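Side-chain contacts in polyporopepsin (PDB 1WKR), which cleaves peptide bonds as a pepsin-family aspartic endopeptidase of broad specificity that clots milk: residues A[318-321]-A[326-329]; A[258-263]-A[310-315]; A[177-182]-A[187-192]. All coordinates share one frame; numbering follows the deposited sequence.

Interaction 1 of 3, residues A[318-321]-A[326-329]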
loop_
_atom_site.group_PDB
_atom_site.type_symbol
_atom_site.label_atom_id
_atom_site.label_comp_id
_atom_site.label_asym_id
_atom_site.label_seq_id
_atom_site.Cartn_x
_atom_site.Cartn_y
_atom_site.Cartn_z
ATOM N N SER A 318 -7.872 -4.565 -5.242
ATOM C CA SER A 318 -8.427 -3.502 -4.332
ATOM C C SER A 318 -8.811 -2.293 -5.121
ATOM O O SER A 318 -8.186 -1.888 -6.090
ATOM C CB SER A 318 -7.413 -3.201 -3.229
ATOM O OG SER A 318 -6.126 -2.822 -3.711
ATOM N N VAL A 319 -9.916 -1.682 -4.658
ATOM C CA VAL A 319 -10.533 -0.525 -5.315
ATOM C C VAL A 319 -10.669 0.605 -4.274
ATOM O O VAL A 319 -11.318 0.437 -3.276
ATOM C CB VAL A 319 -11.889 -0.868 -5.931
ATOM C CG1 VAL A 319 -12.441 0.372 -6.665
ATOM C CG2 VAL A 319 -11.778 -2.086 -6.887
ATOM N N TYR A 320 -10.068 1.746 -4.602
ATOM C CA TYR A 320 -9.974 2.894 -3.703
ATOM C C TYR A 320 -10.891 3.970 -4.346
ATOM O O TYR A 320 -10.500 4.650 -5.282
ATOM C CB TYR A 320 -8.542 3.379 -3.582
ATOM C CG TYR A 320 -7.626 2.268 -3.093
ATOM C CD1 TYR A 320 -7.071 1.380 -3.978
ATOM C CD2 TYR A 320 -7.404 2.078 -1.738
ATOM C CE1 TYR A 320 -6.328 0.280 -3.565
ATOM C CE2 TYR A 320 -6.606 0.969 -1.292
ATOM C CZ TYR A 320 -6.116 0.120 -2.233
ATOM O OH TYR A 320 -5.359 -0.986 -1.804
ATOM N N ASP A 321 -12.148 3.991 -3.904
ATOM C CA ASP A 321 -13.182 4.800 -4.581
ATOM C C ASP A 321 -13.420 6.095 -3.811
ATOM O O ASP A 321 -14.077 6.095 -2.775
ATOM C CB ASP A 321 -14.442 3.912 -4.655
ATOM C CG ASP A 321 -15.575 4.554 -5.424
ATOM O OD1 ASP A 321 -15.538 5.773 -5.690
ATOM O OD2 ASP A 321 -16.543 3.836 -5.777
ATOM N N ARG A 326 -15.543 4.619 -0.450
ATOM C CA ARG A 326 -15.677 3.194 -0.157
ATOM C C ARG A 326 -14.426 2.493 -0.667
ATOM O O ARG A 326 -13.678 2.997 -1.512
ATOM C CB ARG A 326 -16.987 2.618 -0.757
ATOM C CG ARG A 326 -16.984 2.599 -2.261
ATOM C CD ARG A 326 -18.283 2.080 -2.850
ATOM N NE ARG A 326 -18.250 2.004 -4.302
ATOM C CZ ARG A 326 -19.076 1.299 -5.046
ATOM N NH1 ARG A 326 -20.087 0.644 -4.512
ATOM N NH2 ARG A 326 -18.873 1.249 -6.385
ATOM N N LEU A 327 -14.261 1.248 -0.184
ATOM C CA LEU A 327 -13.153 0.395 -0.600
ATOM C C LEU A 327 -13.721 -0.925 -1.048
ATOM O O LEU A 327 -14.589 -1.495 -0.392
ATOM C CB LEU A 327 -12.198 0.217 0.609
ATOM C CG LEU A 327 -10.977 -0.632 0.225
ATOM C CD1 LEU A 327 -9.669 0.039 0.676
ATOM C CD2 LEU A 327 -11.085 -2.078 0.557
ATOM N N GLY A 328 -13.243 -1.381 -2.211
ATOM C CA GLY A 328 -13.649 -2.679 -2.737
ATOM C C GLY A 328 -12.530 -3.694 -2.739
ATOM O O GLY A 328 -11.336 -3.356 -2.868
ATOM N N LEU A 329 -12.894 -4.960 -2.558
ATOM C CA LEU A 329 -11.950 -6.079 -2.605
ATOM C C LEU A 329 -12.549 -7.215 -3.385
ATOM O O LEU A 329 -13.784 -7.455 -3.347
ATOM C CB LEU A 329 -11.598 -6.557 -1.185
ATOM C CG LEU A 329 -10.357 -7.144 -0.915
ATOM C CD1 LEU A 329 -9.158 -6.121 -0.955
ATOM C CD2 LEU A 329 -10.246 -7.881 0.423
HETATM O O HOH W 1 -16.469 1.824 -7.600
#
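Arg326 and Asp321 form the charged end of this contact: Arg326 NE donates to Asp321 OD2 over 2.9 Å at 166°, in a salt bridge. The carboxylate oxygen lies near the guanidinium plane, whereas NE comes from above the carboxylate plane. Arg326 CG sits between its backbone N and carbonyl carbon (chi1 67°), and the chain beyond it runs extended to NE, carrying the guanidinium past Asp321 CB. Water 1 closes the loop, donating to Asp321 OD2 and accepting from Arg326 NH2; Asn324 is a further partner of OD2, and Tyr176 makes a cation-pi contact with the arginine. The strands 316-321 and 326-331 form an antiparallel hairpin in the six-stranded antiparallel interdomain sheet of the pepsin fold. Main-chain bonds pair Val319 with Gly328 and Asp321 with Arg326; Gly328 N donates to Val319 O at 2.9 Å. Opposite the salt bridge, on the Tyr320 and Leu327 face, packing is apolar: Leu327 CD1 reaches Tyr320 CE2 at 3.8 Å, the two side chains lying alongside each other. Tyr320 OH donates to Ser318 OG, 2.8 Å, which fixes the hydroxyl's direction; Trp189 meets the Tyr320 ring edge-to-face.

Interaction 2 of 3, residues A[258-263]-A[310-315]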
loop_
_atom_site.group_PDB
_atom_site.type_symbol
_atom_site.label_atom_id
_atom_site.label_comp_id
_atom_site.label_asym_id
_atom_site.label_seq_id
_atom_site.Cartn_x
_atom_site.Cartn_y
_atom_site.Cartn_z
ATOM N N PHE A 258 -10.666 -13.102 6.752
ATOM C CA PHE A 258 -10.960 -11.668 7.009
ATOM C C PHE A 258 -12.425 -11.474 6.625
ATOM O O PHE A 258 -12.854 -11.773 5.510
ATOM C CB PHE A 258 -10.100 -10.803 6.077
ATOM C CG PHE A 258 -8.630 -10.823 6.462
ATOM C CD1 PHE A 258 -7.818 -11.951 6.240
ATOM C CD2 PHE A 258 -8.019 -9.676 6.959
ATOM C CE1 PHE A 258 -6.484 -11.932 6.574
ATOM C CE2 PHE A 258 -6.691 -9.667 7.293
ATOM C CZ PHE A 258 -5.906 -10.809 7.104
ATOM N N THR A 259 -13.196 -10.909 7.530
ATOM C CA THR A 259 -14.612 -10.567 7.233
ATOM C C THR A 259 -14.656 -9.091 6.954
ATOM O O THR A 259 -14.353 -8.281 7.819
ATOM C CB THR A 259 -15.517 -10.909 8.372
ATOM O OG1 THR A 259 -15.441 -12.330 8.657
ATOM C CG2 THR A 259 -16.997 -10.564 8.045
ATOM N N ILE A 260 -15.020 -8.770 5.694
ATOM C CA ILE A 260 -15.043 -7.357 5.202
ATOM C C ILE A 260 -16.278 -7.205 4.354
ATOM O O ILE A 260 -16.540 -7.981 3.431
ATOM C CB ILE A 260 -13.802 -7.083 4.313
ATOM C CG1 ILE A 260 -12.509 -7.328 5.082
ATOM C CG2 ILE A 260 -13.892 -5.666 3.743
ATOM C CD1 ILE A 260 -11.255 -7.315 4.196
ATOM N N GLY A 261 -17.112 -6.197 4.663
ATOM C CA GLY A 261 -18.294 -5.953 3.851
ATOM C C GLY A 261 -19.285 -7.113 3.840
ATOM O O GLY A 261 -20.002 -7.248 2.838
ATOM N N GLY A 262 -19.281 -7.936 4.888
ATOM C CA GLY A 262 -20.200 -9.079 4.963
ATOM C C GLY A 262 -19.692 -10.287 4.226
ATOM O O GLY A 262 -20.423 -11.325 4.180
ATOM N N GLN A 263 -18.495 -10.260 3.647
ATOM C CA GLN A 263 -17.939 -11.380 2.895
ATOM C C GLN A 263 -16.655 -11.881 3.549
ATOM O O GLN A 263 -15.940 -11.115 4.247
ATOM C CB GLN A 263 -17.686 -11.008 1.502
ATOM C CG GLN A 263 -19.002 -10.714 0.711
ATOM C CD GLN A 263 -20.008 -11.866 0.569
ATOM O OE1 GLN A 263 -21.286 -11.447 0.414
ATOM N NE2 GLN A 263 -19.649 -13.021 0.545
ATOM N N LEU A 310 0.900 -4.773 1.440
ATOM C CA LEU A 310 1.251 -5.347 0.122
ATOM C C LEU A 310 1.118 -6.844 0.090
ATOM O O LEU A 310 0.628 -7.382 -0.888
ATOM C CB LEU A 310 2.731 -4.919 -0.157
ATOM C CG LEU A 310 3.362 -5.448 -1.436
ATOM C CD1 LEU A 310 4.506 -4.496 -1.819
ATOM C CD2 LEU A 310 3.921 -6.856 -1.266
ATOM N N THR A 311 1.496 -7.545 1.161
ATOM C CA THR A 311 1.481 -8.992 1.183
ATOM C C THR A 311 0.059 -9.517 1.191
ATOM O O THR A 311 -0.195 -10.628 0.684
ATOM C CB THR A 311 2.287 -9.541 2.361
ATOM O OG1 THR A 311 1.889 -8.827 3.590
ATOM C CG2 THR A 311 3.792 -9.426 2.144
ATOM N N PHE A 312 -0.905 -8.762 1.727
ATOM C CA PHE A 312 -2.310 -9.103 1.619
ATOM C C PHE A 312 -2.808 -8.799 0.206
ATOM O O PHE A 312 -3.520 -9.634 -0.420
ATOM C CB PHE A 312 -3.080 -8.259 2.671
ATOM C CG PHE A 312 -4.595 -8.432 2.644
ATOM C CD1 PHE A 312 -5.392 -7.613 1.855
ATOM C CD2 PHE A 312 -5.227 -9.367 3.443
ATOM C CE1 PHE A 312 -6.762 -7.732 1.852
ATOM C CE2 PHE A 312 -6.633 -9.477 3.433
ATOM C CZ PHE A 312 -7.369 -8.662 2.604
ATOM N N LEU A 313 -2.448 -7.637 -0.335
ATOM C CA LEU A 313 -2.939 -7.196 -1.634
ATOM C C LEU A 313 -2.359 -7.950 -2.785
ATOM O O LEU A 313 -2.889 -7.931 -3.895
ATOM C CB LEU A 313 -2.684 -5.701 -1.770
ATOM C CG LEU A 313 -3.432 -4.851 -0.739
ATOM C CD1 LEU A 313 -2.938 -3.418 -0.746
ATOM C CD2 LEU A 313 -4.933 -4.900 -0.977
ATOM N N GLU A 314 -1.242 -8.704 -2.589
ATOM C CA GLU A 314 -0.792 -9.641 -3.597
ATOM C C GLU A 314 -1.816 -10.737 -3.890
ATOM O O GLU A 314 -1.729 -11.415 -4.911
ATOM C CB GLU A 314 0.552 -10.263 -3.217
ATOM C CG GLU A 314 1.745 -9.337 -3.373
ATOM C CD GLU A 314 3.021 -9.909 -2.833
ATOM O OE1 GLU A 314 2.965 -10.484 -1.714
ATOM O OE2 GLU A 314 4.073 -9.800 -3.453
ATOM N N ARG A 315 -2.770 -10.917 -2.973
ATOM C CA ARG A 315 -3.796 -11.954 -3.088
ATOM C C ARG A 315 -5.186 -11.416 -3.359
ATOM O O ARG A 315 -6.091 -12.229 -3.602
ATOM C CB ARG A 315 -3.790 -12.806 -1.837
ATOM C CG ARG A 315 -2.465 -13.496 -1.527
ATOM C CD ARG A 315 -2.070 -14.515 -2.563
ATOM N NE ARG A 315 -0.753 -15.151 -2.332
ATOM C CZ ARG A 315 -0.560 -16.441 -2.349
ATOM N NH1 ARG A 315 -1.532 -17.362 -2.385
ATOM N NH2 ARG A 315 0.721 -16.889 -2.241
#
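Phe312 drives its ring edge into the face of Phe258 in a T-shaped stack, with centroids 4.9 Å apart and planes inclined at 61°. Phe312 CE2 is the atom that does the touching: it stands 3.6 Å above the Phe258 ring plane, over its centre, and comes within 3.8 Å of Phe258 CD2. The neighbouring Phe312 CD2 follows it over the far end of the ring, 4.0 Å from Phe258 CZ. Phe312 CG is anti to the backbone N (chi1 177°), which sends the ring from helix 310-313 across to the strand; the two side chains, coming from opposite sides, overlap at their rings. Around this tight centre the packing thins. Ile260 CD1 approaches Phe312 CZ at 4.4 Å, a looser apolar touch, and from Ile260 itself the chain reverses in a type I' turn that ends at Gln263. Its two glycines, Gly261 and Gly262, both have positive phi and are exposed, as is Gln263; none of them meets the helix segment. On the buried side Phe316 meets the Phe312 ring, and Ile195 and Leu267 touch Phe258, so that the pair joins the C-terminal lobe sheet of strands 190-197, 256-260 and 263-267 to the short helix preceding strand 316-321. No hydrogen bond crosses between the two segments: the contact rests on dispersion and on the weak attraction of C-H edge for pi face, and so on shape more than on charge.

Interaction 3 of 3, residues A[177-182]-A[187-192]. With SO4 (sulfate ion), chain C.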
loop_
_atom_site.group_PDB
_atom_site.type_symbol
_atom_site.label_atom_id
_atom_site.label_comp_id
_atom_site.label_asym_id
_atom_site.label_seq_id
_atom_site.Cartn_x
_atom_site.Cartn_y
_atom_site.Cartn_z
ATOM N N THR A 177 -17.178 -1.811 0.976
ATOM C CA THR A 177 -17.474 -1.429 2.359
ATOM C C THR A 177 -17.188 0.056 2.465
ATOM O O THR A 177 -16.284 0.589 1.840
ATOM C CB THR A 177 -16.628 -2.282 3.338
ATOM O OG1 THR A 177 -17.070 -2.053 4.667
ATOM C CG2 THR A 177 -15.155 -1.972 3.282
ATOM N N PRO A 178 -18.023 0.799 3.238
ATOM C CA PRO A 178 -17.772 2.235 3.372
ATOM C C PRO A 178 -16.493 2.527 4.104
ATOM O O PRO A 178 -16.102 1.733 4.977
ATOM C CB PRO A 178 -18.974 2.768 4.175
ATOM C CG PRO A 178 -20.013 1.666 4.131
ATOM C CD PRO A 178 -19.199 0.365 4.056
ATOM N N ILE A 179 -15.853 3.670 3.835
ATOM C CA ILE A 179 -14.772 4.062 4.683
ATOM C C ILE A 179 -15.267 4.147 6.111
ATOM O O ILE A 179 -16.349 4.700 6.386
ATOM C CB ILE A 179 -14.127 5.401 4.213
ATOM C CG1 ILE A 179 -13.545 5.215 2.839
ATOM C CG2 ILE A 179 -13.050 5.842 5.232
ATOM C CD1 ILE A 179 -12.711 3.967 2.544
ATOM N N THR A 180 -14.517 3.615 7.062
ATOM C CA THR A 180 -14.944 3.561 8.471
ATOM C C THR A 180 -15.125 4.984 9.023
ATOM O O THR A 180 -14.456 5.934 8.646
ATOM C CB THR A 180 -13.843 2.829 9.271
ATOM O OG1 THR A 180 -14.293 2.755 10.634
ATOM C CG2 THR A 180 -12.519 3.528 9.263
ATOM N N SER A 181 -16.076 5.020 9.954
ATOM C CA SER A 181 -16.324 6.262 10.707
ATOM C C SER A 181 -15.353 6.426 11.844
ATOM O O SER A 181 -15.302 7.518 12.467
ATOM C CB SER A 181 -17.753 6.265 11.319
ATOM O OG SER A 181 -17.849 5.248 12.292
ATOM N N THR A 182 -14.577 5.426 12.180
ATOM C CA THR A 182 -13.685 5.429 13.337
ATOM C C THR A 182 -12.401 6.087 13.039
ATOM O O THR A 182 -11.739 5.732 11.994
ATOM C CB THR A 182 -13.460 3.988 13.811
ATOM O OG1 THR A 182 -14.713 3.500 14.316
ATOM C CG2 THR A 182 -12.444 3.917 14.873
ATOM N N ALA A 187 -9.074 8.598 8.266
ATOM C CA ALA A 187 -8.298 9.573 7.466
ATOM C C ALA A 187 -7.635 8.899 6.296
ATOM O O ALA A 187 -7.165 9.557 5.364
ATOM C CB ALA A 187 -7.261 10.230 8.381
ATOM N N TYR A 188 -7.438 7.557 6.353
ATOM C CA TYR A 188 -6.759 6.745 5.329
ATOM C C TYR A 188 -7.793 6.034 4.541
ATOM O O TYR A 188 -9.007 6.336 4.587
ATOM C CB TYR A 188 -5.788 5.787 6.078
ATOM C CG TYR A 188 -4.778 6.412 6.979
ATOM C CD1 TYR A 188 -5.185 6.828 8.314
ATOM C CD2 TYR A 188 -3.479 6.663 6.601
ATOM C CE1 TYR A 188 -4.262 7.462 9.132
ATOM C CE2 TYR A 188 -2.585 7.338 7.444
ATOM C CZ TYR A 188 -3.001 7.684 8.703
ATOM O OH TYR A 188 -2.126 8.367 9.556
ATOM N N TRP A 189 -7.375 5.006 3.767
ATOM C CA TRP A 189 -8.345 4.071 3.163
ATOM C C TRP A 189 -8.696 3.079 4.252
ATOM O O TRP A 189 -8.190 1.949 4.317
ATOM C CB TRP A 189 -7.738 3.394 1.916
ATOM C CG TRP A 189 -7.665 4.424 0.793
ATOM C CD1 TRP A 189 -6.551 5.095 0.360
ATOM C CD2 TRP A 189 -8.743 4.920 0.021
ATOM N NE1 TRP A 189 -6.882 5.979 -0.664
ATOM C CE2 TRP A 189 -8.239 5.888 -0.863
ATOM C CE3 TRP A 189 -10.114 4.618 -0.018
ATOM C CZ2 TRP A 189 -9.040 6.554 -1.766
ATOM C CZ3 TRP A 189 -10.900 5.262 -0.931
ATOM C CH2 TRP A 189 -10.381 6.218 -1.793
ATOM N N GLY A 190 -9.537 3.564 5.185
ATOM C CA GLY A 190 -9.845 2.828 6.449
ATOM C C GLY A 190 -11.110 2.076 6.327
ATOM O O GLY A 190 -12.119 2.564 5.791
ATOM N N ILE A 191 -11.088 0.846 6.833
ATOM C CA ILE A 191 -12.243 -0.028 6.811
ATOM C C ILE A 191 -12.397 -0.699 8.183
ATOM O O ILE A 191 -11.474 -0.699 8.992
ATOM C CB ILE A 191 -12.138 -1.132 5.706
ATOM C CG1 ILE A 191 -10.977 -2.098 5.996
ATOM C CG2 ILE A 191 -11.937 -0.477 4.320
ATOM C CD1 ILE A 191 -10.933 -3.286 5.073
ATOM N N ASN A 192 -13.564 -1.290 8.404
ATOM C CA ASN A 192 -13.772 -2.195 9.495
ATOM C C ASN A 192 -13.632 -3.633 9.051
ATOM O O ASN A 192 -14.119 -3.969 7.961
ATOM C CB ASN A 192 -15.175 -1.949 10.095
ATOM C CG ASN A 192 -15.327 -0.508 10.553
ATOM O OD1 ASN A 192 -16.424 0.127 10.156
ATOM N ND2 ASN A 192 -14.455 0.049 11.197
HETATM S S SO4 C . -19.851 -3.563 6.555
HETATM O O1 SO4 C . -19.505 -3.069 5.238
HETATM O O2 SO4 C . -21.171 -2.905 6.958
HETATM O O3 SO4 C . -20.082 -5.022 6.656
HETATM O O4 SO4 C . -18.791 -3.209 7.546
HETATM O O HOH W 2 -15.720 -0.552 6.461
HETATM O O HOH W 3 -16.496 -4.451 6.834
HETATM O O HOH W 4 -17.609 2.725 10.652
#
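Thr180 OG1 accepts two N-H groups at once, from Asn192 across the contact and from its own chain two residues on. Thr182 N donates to Thr180 OG1 over 3.1 Å at 168°, which makes an ST turn, here just past the end of strand 175-178 in the bilobal pepsin fold; the facing segment runs into strand 190-197. Asn192 ND2 donates to Thr180 OG1 over 2.8 Å with a bent angle of 139°, the hydroxyl lying tilted from the amide plane, and the two side chains cross at about a right angle. With chi1 of Thr180 at -179°, OG1 lies opposite the backbone N, and CG2 falls between N and carbonyl carbon, 3.6 Å from Gly190 C. A valine in place of Thr180 would probably leave Asn192 ND2 without its acceptor and Thr182 N without its turn bond. Thr180 N also donates to Gly190 O, 2.9 Å away.

The apolar part lies on Ile179, whose CD1 reaches Trp189 CE3 at 3.7 Å, crossing the indole obliquely, while Thr177 CG2 meets Ile191 CG2. An inverse gamma turn, with a weak Gly190 N to Tyr188 O bond, centres on Trp189; the indole NE1 bonds Val107 O, and the hydroxyl of the preceding Tyr188 bonds the backbone of the bound peptide, which places this turn at the substrate cleft. The outer side is wet. Water 2 donates to Thr177 OG1 and Pro178 O and accepts from Asn192 N, and water 3 links Asn192 O to a sulfate ion, probably from the crystallisation liquor. Thr177 OG1 itself donates to sulfate O1, 2.7 Å away.

From the N terminus, interaction 3 comes first, closing the short loop between 177-182 and 187-192. Interaction 2 then spans 46 residues to bring 258-263 against 310-315, and interaction 1 closes the 318-321/326-329 hairpin directly after that helix. The three follow in series; none nests in or crosses another. They nevertheless meet in space. Leu329 CD2 packs on Phe312 and Ile260, joining interactions 1 and 2, and Leu327 N lies 2.9 Å from Thr177 O where strand 326-331 borders strand 175-178, joining 1 and 3. Ile260 CG2 touches Thr177 and Ile191 between 2 and 3. Together they tie the hairpin to the sheet that carries strands 190-197 and 256-260.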